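Local coordinates for MutT/nudix family protein (Streptococcus pneumoniae, PDB 4HFQ), which hydrolyses the diphosphate bond of UDP-linked precursors of peptidoglycan biosynthesis, as a Nudix-family UDP-X diphosphatase, at residues A[172-177]-A[182-187]; A[83-88]-A[94-99]. All blocks are in the same frame, centred on the assembly; numbering follows the deposited sequence.

Contact 1: A[172-177]-A[182-187]. With EDO (1,2-ethanediol), chain C.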
ATOM      1  N   ASP A 172      27.609  -8.426  -6.384  1.00 22.94           N
ATOM      2  CA  ASP A 172      28.570  -7.324  -6.523  1.00 23.94           C
ATOM      3  C   ASP A 172      28.882  -6.952  -7.984  1.00 23.82           C
ATOM      4  O   ASP A 172      29.832  -6.214  -8.258  1.00 24.91           O
ATOM      5  CB  ASP A 172      29.864  -7.661  -5.763  1.00 25.20           C
ATOM      6  CG  ASP A 172      30.601  -8.849  -6.355  1.00 26.80           C
ATOM      7  OD1 ASP A 172      29.974  -9.711  -7.001  1.00 26.02           O
ATOM      8  OD2 ASP A 172      31.835  -8.924  -6.174  1.00 28.72           O
ATOM      9  N   GLN A 173      28.093  -7.479  -8.917  1.00 23.34           N
ATOM     10  CA  GLN A 173      28.253  -7.173 -10.339  1.00 22.70           C
ATOM     11  C   GLN A 173      26.887  -6.900 -10.965  1.00 19.67           C
ATOM     12  O   GLN A 173      26.534  -7.466 -12.014  1.00 19.61           O
ATOM     13  CB  GLN A 173      28.929  -8.336 -11.069  1.00 25.84           C
ATOM     14  CG  GLN A 173      30.386  -8.574 -10.701  1.00 29.41           C
ATOM     15  CD  GLN A 173      30.917  -9.870 -11.284  1.00 32.87           C
ATOM     16  OE1 GLN A 173      30.753 -10.140 -12.478  1.00 36.53           O
ATOM     17  NE2 GLN A 173      31.553 -10.686 -10.443  1.00 34.48           N
ATOM     18  N   LEU A 174      26.122  -6.029 -10.312  1.00 18.24           N
ATOM     19  CA  LEU A 174      24.769  -5.737 -10.778  1.00 17.08           C
ATOM     20  C   LEU A 174      24.793  -4.823 -11.986  1.00 16.26           C
ATOM     21  O   LEU A 174      25.660  -3.939 -12.087  1.00 17.81           O
ATOM     22  CB  LEU A 174      23.924  -5.105  -9.668  1.00 16.73           C
ATOM     23  CG  LEU A 174      23.664  -5.974  -8.435  1.00 16.57           C
ATOM     24  CD1 LEU A 174      23.070  -5.146  -7.297  1.00 17.13           C
ATOM     25  CD2 LEU A 174      22.775  -7.175  -8.746  1.00 17.02           C
ATOM     26  N   PRO A 175      23.841  -5.022 -12.913  1.00 15.24           N
ATOM     27  CA  PRO A 175      23.746  -4.188 -14.085  1.00 14.33           C
ATOM     28  C   PRO A 175      22.980  -2.894 -13.762  1.00 14.09           C
ATOM     29  O   PRO A 175      22.666  -2.627 -12.597  1.00 14.70           O
ATOM     30  CB  PRO A 175      22.931  -5.060 -15.040  1.00 14.14           C
ATOM     31  CG  PRO A 175      21.960  -5.750 -14.123  1.00 14.16           C
ATOM     32  CD  PRO A 175      22.737  -6.012 -12.865  1.00 14.62           C
ATOM     33  N   ASN A 176      22.700  -2.087 -14.780  0.50 14.12           N
ATOM     34  CA  ASN A 176      21.889  -0.890 -14.577  0.50 13.87           C
ATOM     35  C   ASN A 176      20.430  -1.275 -14.355  0.50 13.26           C
ATOM     36  O   ASN A 176      19.779  -1.884 -15.200  0.50 12.83           O
ATOM     37  CB  ASN A 176      22.033   0.111 -15.717  0.50 14.44           C
ATOM     38  CG  ASN A 176      21.634  -0.467 -17.050  0.50 15.24           C
ATOM     39  OD1 ASN A 176      20.824   0.113 -17.771  0.50 16.01           O
ATOM     40  ND2 ASN A 176      22.204  -1.613 -17.389  0.50 16.06           N
ATOM     41  N   LEU A 177      19.950  -0.891 -13.189  1.00 13.23           N
ATOM     42  CA  LEU A 177      18.652  -1.309 -12.677  1.00 13.00           C
ATOM     43  C   LEU A 177      17.543  -0.360 -13.052  1.00 12.38           C
ATOM     44  O   LEU A 177      17.744   0.852 -13.169  1.00 12.96           O
ATOM     45  CB  LEU A 177      18.712  -1.418 -11.165  1.00 12.84           C
ATOM     46  CG  LEU A 177      19.729  -2.413 -10.609  1.00 12.86           C
ATOM     47  CD1 LEU A 177      19.802  -2.347  -9.103  1.00 13.70           C
ATOM     48  CD2 LEU A 177      19.414  -3.825 -11.072  1.00 12.57           C
ATOM     49  N   ILE A 182      13.129  -1.866  -8.845  1.00  9.24           N
ATOM     50  CA  ILE A 182      14.005  -2.404  -7.820  1.00  9.43           C
ATOM     51  C   ILE A 182      15.268  -1.565  -7.783  1.00  9.67           C
ATOM     52  O   ILE A 182      15.741  -1.122  -8.838  1.00 10.37           O
ATOM     53  CB  ILE A 182      14.337  -3.915  -8.045  1.00  9.26           C
ATOM     54  CG1 ILE A 182      14.708  -4.598  -6.724  1.00  9.54           C
ATOM     55  CG2 ILE A 182      15.405  -4.111  -9.137  1.00  9.90           C
ATOM     56  CD1 ILE A 182      13.564  -4.750  -5.728  1.00 10.43           C
ATOM     57  N   THR A 183      15.785  -1.338  -6.587  1.00  9.75           N
ATOM     58  CA  THR A 183      17.027  -0.567  -6.446  1.00 10.47           C
ATOM     59  C   THR A 183      18.166  -1.447  -5.940  1.00 10.72           C
ATOM     60  O   THR A 183      17.949  -2.520  -5.365  1.00 10.42           O
ATOM     61  CB  THR A 183      16.880   0.642  -5.494  1.00 10.83           C
ATOM     62  OG1 THR A 183      16.743   0.177  -4.148  1.00 10.86           O
ATOM     63  CG2 THR A 183      15.679   1.525  -5.857  1.00 11.44           C
ATOM     64  N   LYS A 184      19.394  -0.944  -6.065  1.00 11.51           N
ATOM     65  CA  LYS A 184      20.555  -1.661  -5.554  1.00 12.19           C
ATOM     66  C   LYS A 184      20.465  -1.861  -4.044  1.00 11.83           C
ATOM     67  O   LYS A 184      20.789  -2.940  -3.517  1.00 12.08           O
ATOM     68  CB  LYS A 184      21.834  -0.907  -5.935  1.00 13.29           C
ATOM     69  CG  LYS A 184      23.103  -1.590  -5.449  1.00 14.76           C
ATOM     70  CD  LYS A 184      24.339  -0.923  -6.047  1.00 16.97           C
ATOM     71  CE  LYS A 184      25.603  -1.523  -5.473  1.00 19.00           C
ATOM     72  NZ  LYS A 184      26.771  -1.031  -6.260  1.00 21.74           N
ATOM     73  N   GLU A 185      20.000  -0.832  -3.339  1.00 12.39           N
ATOM     74  CA  GLU A 185      19.845  -0.946  -1.912  1.00 12.25           C
ATOM     75  C   GLU A 185      18.863  -2.069  -1.552  1.00 11.47           C
ATOM     76  O   GLU A 185      19.106  -2.833  -0.626  1.00 12.05           O
ATOM     77  CB  GLU A 185      19.371   0.378  -1.313  1.00 14.47           C
ATOM     78  CG  GLU A 185      19.311   0.329   0.193  1.00 17.34           C
ATOM     79  CD  GLU A 185      18.761   1.585   0.829  1.00 19.08           C
ATOM     80  OE1 GLU A 185      18.290   2.493   0.111  1.00 21.85           O
ATOM     81  OE2 GLU A 185      18.794   1.655   2.078  1.00 22.68           O
ATOM     82  N   GLN A 186      17.758  -2.164  -2.287  1.00 10.59           N
ATOM     83  CA  GLN A 186      16.804  -3.223  -2.017  1.00  9.91           C
ATOM     84  C   GLN A 186      17.428  -4.589  -2.289  1.00  9.80           C
ATOM     85  O   GLN A 186      17.235  -5.502  -1.488  1.00 10.06           O
ATOM     86  CB  GLN A 186      15.545  -3.026  -2.858  1.00  9.39           C
ATOM     87  CG  GLN A 186      14.649  -1.886  -2.374  1.00  9.23           C
ATOM     88  CD  GLN A 186      13.541  -1.538  -3.340  1.00  9.02           C
ATOM     89  OE1 GLN A 186      13.698  -1.598  -4.558  1.00  8.86           O
ATOM     90  NE2 GLN A 186      12.353  -1.189  -2.779  1.00  9.34           N
ATOM     91  N   ILE A 187      18.155  -4.717  -3.412  1.00 10.06           N
ATOM     92  CA  ILE A 187      18.806  -5.986  -3.745  1.00 10.63           C
ATOM     93  C   ILE A 187      19.785  -6.390  -2.641  1.00 10.65           C
ATOM     94  O   ILE A 187      19.847  -7.554  -2.246  1.00 10.58           O
ATOM     95  CB  ILE A 187      19.466  -5.931  -5.133  1.00 10.57           C
ATOM     96  CG1 ILE A 187      18.353  -5.916  -6.193  1.00 11.50           C
ATOM     97  CG2 ILE A 187      20.404  -7.128  -5.335  1.00 11.15           C
ATOM     98  CD1 ILE A 187      18.810  -5.663  -7.608  1.00 12.46           C
TER
HETATM   99  C1  EDO C 301      14.745   3.365 -14.438  1.00 24.90           C
HETATM  100  O1  EDO C 301      15.877   3.479 -13.557  1.00 24.30           O
HETATM  101  C2  EDO C 301      13.433   3.560 -13.681  1.00 23.71           C
HETATM  102  O2  EDO C 301      12.636   2.364 -13.629  1.00 19.59           O
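L177 lies against the first turn of the helix that begins at K184. Its CB sits 3.8 Å from the carbonyl O of I182. From there CG is turned beside the backbone N, anti to the carbonyl carbon (chi1 -60°), which sends the two methyls toward the helix start. CD1 packs on the main chain where T183 passes into the helix, 3.4 Å from K184 N, and also meets the CB of K184. At the tip it reaches I187, the L177 CD1 to I187 CD1 distance being 3.8 Å. The other methyl, CD2, touches that same I187 CD1 and lies loosely beside CG2 of I182. Ethanediol, probably from the crystallisation liquor, donates from its O1 to L177 O at 3.2 Å.

L174 packs on the same two residues, K184 and I187. Its CD1 meets I187 CG2 tip to tip at 3.9 Å, while the L174 and K184 side chains cross at a slant, with CG of K184 near that CD1. I187 is thus shared, CD1 going to L177 and CG2 to L174. The extended K184 chain carries its ammonium on past the leucines.

No hydrogen bond crosses between 172-177 and 182-187. T183 N donates to Q186 OE1 at 2.9 Å, and Q186 N returns a bond to T183 OG1 at 3.2 Å, while NE2 of Q186 is held by Q137. These reciprocal bonds are a capping box with T183 as N-cap, here at the start of helix 184-194 of the Nudix domain, with the incoming loop's leucines packed beside it.

Contact 2: A[83-88]-A[94-99]. With SO4 (sulfate ion), chain G.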
ATOM      1  N   CYS A  83      18.541 -13.652 -10.484  1.00 12.14           N
ATOM      2  CA  CYS A  83      17.868 -13.553 -11.779  1.00 12.28           C
ATOM      3  C   CYS A  83      17.320 -12.144 -12.004  1.00 11.93           C
ATOM      4  O   CYS A  83      16.564 -11.631 -11.165  1.00 11.58           O
ATOM      5  CB  CYS A  83      16.721 -14.551 -11.850  1.00 12.69           C
ATOM      6  SG  CYS A  83      15.819 -14.470 -13.409  1.00 13.91           S
ATOM      7  N   LEU A  84      17.705 -11.508 -13.099  1.00 11.81           N
ATOM      8  CA  LEU A  84      17.121 -10.236 -13.506  1.00 11.40           C
ATOM      9  C   LEU A  84      16.653 -10.323 -14.942  1.00 11.68           C
ATOM     10  O   LEU A  84      17.198 -11.089 -15.759  1.00 12.37           O
ATOM     11  CB  LEU A  84      18.102  -9.063 -13.352  1.00 11.34           C
ATOM     12  CG  LEU A  84      18.617  -8.762 -11.955  1.00 11.84           C
ATOM     13  CD1 LEU A  84      19.726  -7.729 -11.968  1.00 12.59           C
ATOM     14  CD2 LEU A  84      17.512  -8.304 -11.004  1.00 11.96           C
ATOM     15  N   VAL A  85      15.593  -9.585 -15.249  1.00 11.10           N
ATOM     16  CA  VAL A  85      15.065  -9.516 -16.604  1.00 11.19           C
ATOM     17  C   VAL A  85      15.092  -8.105 -17.137  1.00 11.42           C
ATOM     18  O   VAL A  85      15.041  -7.137 -16.383  1.00 11.24           O
ATOM     19  CB  VAL A  85      13.633 -10.120 -16.718  1.00 11.19           C
ATOM     20  CG1 VAL A  85      13.682 -11.621 -16.489  1.00 11.61           C
ATOM     21  CG2 VAL A  85      12.649  -9.450 -15.753  1.00 11.61           C
ATOM     22  N   ARG A  86      15.203  -7.994 -18.460  1.00 11.56           N
ATOM     23  CA  ARG A  86      15.180  -6.697 -19.135  1.00 12.42           C
ATOM     24  C   ARG A  86      13.998  -6.661 -20.082  1.00 12.28           C
ATOM     25  O   ARG A  86      13.856  -7.532 -20.939  1.00 12.78           O
ATOM     26  CB  ARG A  86      16.511  -6.435 -19.875  1.00 12.51           C
ATOM     27  CG  ARG A  86      16.569  -5.093 -20.597  1.00 13.17           C
ATOM     28  CD  ARG A  86      17.946  -4.811 -21.197  1.00 14.55           C
ATOM     29  NE  ARG A  86      18.315  -5.741 -22.270  1.00 15.39           N
ATOM     30  CZ  ARG A  86      17.924  -5.631 -23.537  1.00 15.55           C
ATOM     31  NH1 ARG A  86      17.112  -4.649 -23.929  1.00 16.04           N
ATOM     32  NH2 ARG A  86      18.329  -6.522 -24.429  1.00 17.11           N
ATOM     33  N   GLY A  87      13.127  -5.665 -19.894  1.00 12.69           N
ATOM     34  CA  GLY A  87      11.935  -5.547 -20.734  1.00 13.52           C
ATOM     35  C   GLY A  87      12.247  -5.140 -22.163  1.00 14.32           C
ATOM     36  O   GLY A  87      13.234  -4.437 -22.416  1.00 14.25           O
ATOM     37  N   GLN A  88      11.399  -5.554 -23.093  1.00 15.16           N
ATOM     38  CA  GLN A  88      11.469  -5.015 -24.461  1.00 16.11           C
ATOM     39  C   GLN A  88      11.358  -3.496 -24.442  1.00 16.38           C
ATOM     40  O   GLN A  88      10.569  -2.925 -23.680  1.00 17.05           O
ATOM     41  CB  GLN A  88      10.378  -5.614 -25.365  1.00 16.86           C
ATOM     42  CG  GLN A  88      10.469  -7.123 -25.574  1.00 17.47           C
ATOM     43  CD  GLN A  88      11.557  -7.590 -26.550  1.00 17.82           C
ATOM     44  OE1 GLN A  88      11.665  -8.786 -26.826  1.00 19.48           O
ATOM     45  NE2 GLN A  88      12.370  -6.667 -27.059  1.00 17.84           N
ATOM     46  N   ALA A  94      15.409  -5.589 -13.870  1.00 10.38           N
ATOM     47  CA  ALA A  94      14.680  -5.688 -12.587  1.00 10.49           C
ATOM     48  C   ALA A  94      14.422  -7.136 -12.236  1.00 10.23           C
ATOM     49  O   ALA A  94      14.563  -8.030 -13.070  1.00 10.23           O
ATOM     50  CB  ALA A  94      13.356  -4.926 -12.645  1.00 11.34           C
ATOM     51  N   LEU A  95      13.996  -7.373 -10.991  1.00  9.48           N
ATOM     52  CA  LEU A  95      13.528  -8.709 -10.608  1.00  9.28           C
ATOM     53  C   LEU A  95      12.242  -8.996 -11.382  1.00  9.24           C
ATOM     54  O   LEU A  95      11.449  -8.062 -11.618  1.00  9.40           O
ATOM     55  CB  LEU A  95      13.205  -8.777  -9.108  1.00  9.55           C
ATOM     56  CG  LEU A  95      14.313  -8.436  -8.114  1.00  9.61           C
ATOM     57  CD1 LEU A  95      13.755  -8.362  -6.702  1.00 10.34           C
ATOM     58  CD2 LEU A  95      15.405  -9.496  -8.157  1.00 10.28           C
ATOM     59  N   PRO A  96      12.007 -10.259 -11.788  1.00  9.16           N
ATOM     60  CA  PRO A  96      10.734 -10.588 -12.436  1.00  9.17           C
ATOM     61  C   PRO A  96       9.557 -10.200 -11.538  1.00  9.32           C
ATOM     62  O   PRO A  96       9.662 -10.252 -10.319  1.00  9.01           O
ATOM     63  CB  PRO A  96      10.799 -12.113 -12.613  1.00  9.25           C
ATOM     64  CG  PRO A  96      12.271 -12.413 -12.648  1.00  9.18           C
ATOM     65  CD  PRO A  96      12.882 -11.441 -11.669  1.00  9.43           C
ATOM     66  N   GLY A  97       8.459  -9.796 -12.161  1.00  9.47           N
ATOM     67  CA  GLY A  97       7.237  -9.430 -11.429  1.00  9.95           C
ATOM     68  C   GLY A  97       6.469  -8.347 -12.145  1.00 10.86           C
ATOM     69  O   GLY A  97       6.559  -8.192 -13.374  1.00 12.26           O
ATOM     70  N   GLY A  98       5.697  -7.592 -11.376  1.00 10.83           N
ATOM     71  CA  GLY A  98       4.799  -6.589 -11.944  1.00 11.01           C
ATOM     72  C   GLY A  98       3.660  -6.343 -10.982  1.00 10.79           C
ATOM     73  O   GLY A  98       3.673  -6.794  -9.864  1.00 10.44           O
ATOM     74  N   PHE A  99       2.662  -5.595 -11.422  1.00 11.47           N
ATOM     75  CA  PHE A  99       1.548  -5.313 -10.533  1.00 11.84           C
ATOM     76  C   PHE A  99       0.761  -6.591 -10.238  1.00 11.60           C
ATOM     77  O   PHE A  99       0.735  -7.536 -11.043  1.00 12.67           O
ATOM     78  CB  PHE A  99       0.677  -4.147 -11.062  1.00 14.04           C
ATOM     79  CG  PHE A  99      -0.178  -4.502 -12.237  1.00 14.63           C
ATOM     80  CD1 PHE A  99      -1.440  -5.055 -12.047  1.00 15.35           C
ATOM     81  CD2 PHE A  99       0.254  -4.251 -13.542  1.00 15.91           C
ATOM     82  CE1 PHE A  99      -2.246  -5.378 -13.131  1.00 16.13           C
ATOM     83  CE2 PHE A  99      -0.552  -4.580 -14.637  1.00 16.44           C
ATOM     84  CZ  PHE A  99      -1.800  -5.153 -14.426  1.00 16.83           C
TER
HETATM   85  S   SO4 G 305      17.359  -4.924 -27.633  0.70 16.36           S
HETATM   86  O1  SO4 G 305      16.235  -4.481 -28.462  0.70 20.05           O
HETATM   87  O2  SO4 G 305      17.623  -3.843 -26.653  0.70 19.90           O
HETATM   88  O3  SO4 G 305      17.075  -6.222 -26.966  0.70 20.78           O
HETATM   89  O4  SO4 G 305      18.460  -5.116 -28.594  0.70 20.22           O
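C83 meets P96, in the break of strand 93-99: its SG is 4.2 Å from P96 CG, and its carbonyl O lies near P96 CD. L84 follows, with CD2 resting on the A94-L95 peptide and 3.7 Å from the CD2 of L95. Its CA approaches A94 O at 3.4 Å in a CA-H...O contact.

V85 is where the two backbones join. It forms an antiparallel hydrogen-bonded pair with A94: V85 N donates to A94 O at 2.9 Å, and A94 N answers to V85 O at 3.0 Å. The V85 side chain crosses P96, with CG2 4.0 Å from P96 CA and CG1 close to P96 CG.

The R86 side chain points away from the partner strand. It bends at chi3 (65°) and brings the guanidinium to a sulfate, probably from the crystallisation liquor, where NH2 donates to sulfate O3 at 2.8 Å and NH1 to O2; NH1 also binds the carbonyl of E90 in the connecting loop.

One paired main-chain site therefore sets the register, and the buried side chains of C83, L84, V85, L95 and P96 pack beside it, apolar contacts that tie the break of the second strand to 83-85.

Both contacts belong to the Nudix domain, but contact 2 is the buried one of the two: every touching residue there is buried, and one antiparallel backbone pair holds it, with apolar packing around. Contact 1 lies nearer the surface, between a loop and a helix start, and relies on apolar packing without a crossing hydrogen bond. They hold different elements yet abut: the centres of contact 1 and contact 2 are 12 Å apart. P175 CD reaches L84 CD1 at 3.6 Å and I182 CD1 reaches L95 CD1 at 3.7 Å, so the loop and helix start pack against the hairpin 81-87/93-99. In sequence they follow one another, the hairpin closing before the loop begins.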